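Local coordinates for protein endoribonuclease (Porcine reproductive and respiratory syndrome virus, PDB 5DA1) that cleaves RNA as the nsp11 endoribonuclease of an arterivirus polyprotein, antagonises beta interferon and depends on dimerization for both roles, at residues 142-146 against 216-220. Residues are numbered along the deposited sequence; the frame is centred on the assembly and turned at random.
Sequences GCHHV and KTAYF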
# COMPACT_ATOMS: atom_id res chain seq x y z
N GLY A 142 -13.65 8.91 -1.29
CA GLY A 142 -13.73 9.46 0.04
C GLY A 142 -13.01 8.68 1.10
O GLY A 142 -13.43 8.68 2.24
N CYS A 143 -11.91 8.02 0.77
CA CYS A 143 -11.14 7.39 1.82
C CYS A 143 -9.75 8.03 1.90
O CYS A 143 -8.73 7.46 1.49
CB CYS A 143 -11.09 5.89 1.59
SG CYS A 143 -11.07 5.46 -0.17
N HIS A 144 -9.73 9.25 2.42
CA HIS A 144 -8.56 10.09 2.35
C HIS A 144 -7.93 10.22 3.72
O HIS A 144 -7.17 11.16 4.00
CB HIS A 144 -8.95 11.44 1.82
CG HIS A 144 -9.58 11.39 0.46
ND1 HIS A 144 -8.87 11.10 -0.69
CD2 HIS A 144 -10.85 11.64 0.07
CE1 HIS A 144 -9.69 11.15 -1.72
NE2 HIS A 144 -10.89 11.49 -1.29
N HIS A 145 -8.24 9.27 4.59
CA HIS A 145 -7.66 9.34 5.90
C HIS A 145 -7.14 8.00 6.35
O HIS A 145 -7.52 6.94 5.81
CB HIS A 145 -8.62 9.91 6.91
CG HIS A 145 -7.96 10.42 8.14
ND1 HIS A 145 -8.04 9.77 9.35
CD2 HIS A 145 -7.18 11.51 8.34
CE1 HIS A 145 -7.35 10.46 10.25
NE2 HIS A 145 -6.82 11.52 9.66
N VAL A 146 -6.27 8.04 7.35
CA VAL A 146 -5.58 6.83 7.74
C VAL A 146 -6.59 5.89 8.38
O VAL A 146 -6.38 4.68 8.42
CB VAL A 146 -4.36 7.12 8.62
CG1 VAL A 146 -4.75 7.74 9.94
CG2 VAL A 146 -3.51 5.87 8.74
N LYS A 216 -19.50 17.52 0.13
CA LYS A 216 -19.44 16.21 -0.49
C LYS A 216 -18.09 15.48 -0.21
O LYS A 216 -18.07 14.39 0.40
CB LYS A 216 -19.80 16.29 -1.99
CG LYS A 216 -20.89 17.36 -2.36
CD LYS A 216 -21.44 17.20 -3.80
CE LYS A 216 -22.78 16.41 -3.82
NZ LYS A 216 -22.92 15.48 -5.00
N THR A 217 -16.96 16.09 -0.60
CA THR A 217 -15.67 15.44 -0.39
C THR A 217 -14.53 16.46 -0.16
O THR A 217 -14.76 17.66 -0.19
CB THR A 217 -15.34 14.43 -1.53
OG1 THR A 217 -14.27 13.56 -1.13
CG2 THR A 217 -14.98 15.16 -2.86
N ALA A 218 -13.32 15.96 0.08
CA ALA A 218 -12.21 16.81 0.46
C ALA A 218 -10.95 15.99 0.45
O ALA A 218 -10.87 14.95 1.10
CB ALA A 218 -12.42 17.42 1.85
N TYR A 219 -9.96 16.46 -0.27
CA TYR A 219 -8.76 15.71 -0.42
C TYR A 219 -7.58 16.61 -0.69
O TYR A 219 -7.71 17.68 -1.26
CB TYR A 219 -8.93 14.67 -1.51
CG TYR A 219 -9.22 15.24 -2.88
CD1 TYR A 219 -8.20 15.73 -3.67
CD2 TYR A 219 -10.51 15.25 -3.39
CE1 TYR A 219 -8.47 16.22 -4.92
CE2 TYR A 219 -10.80 15.76 -4.62
CZ TYR A 219 -9.79 16.24 -5.40
OH TYR A 219 -10.08 16.74 -6.66
N PHE A 220 -6.42 16.15 -0.23
CA PHE A 220 -5.17 16.85 -0.39
C PHE A 220 -4.56 16.49 -1.71
O PHE A 220 -4.92 15.51 -2.33
CB PHE A 220 -4.22 16.47 0.74
CG PHE A 220 -4.39 17.28 1.97
CD1 PHE A 220 -4.16 18.66 1.94
CD2 PHE A 220 -4.80 16.70 3.15
CE1 PHE A 220 -4.32 19.43 3.07
CE2 PHE A 220 -4.97 17.47 4.31
CZ PHE A 220 -4.73 18.84 4.27
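H144 of the EndoU-type endoribonuclease domain lies against Y219 and T217 on strand 217-221 of a three-stranded antiparallel sheet, a worked example of how a predicted catalytic histidine can be set in place by packing on one face and a hydrogen bond at ND1. Followed outward, the side chain leaves a loop and keeps CG anti to its own carbonyl carbon (chi1 -59°), which carries the imidazole to the strand. H144 CB lies 4.1 Å from A218 O, and CG stays near the same carbonyl oxygen. The ring then spreads beneath the methylene of Y219: Y219 CB lies over the centre of the H144 ring, 3.6 Å from the centroid of that ring and 9° off its normal, a CH-pi contact. The phenol ring leads away, and the two aromatic planes meet obliquely at 36°. H144 ND1 is hydrogen-bonded to T177 O, which should fix the rotation of the ring; Y219 also touches T177. H144 CD2 approaches A218 O at 3.5 Å, while H144 CE1 is the ring atom nearest Y219 CB. H129, another predicted active-site residue, accepts through its backbone O the hydrogen bond of T217 OG1. That hydroxyl oxygen lies near the plane of the imidazole, at its edge, 4.0 Å from H144 NE2.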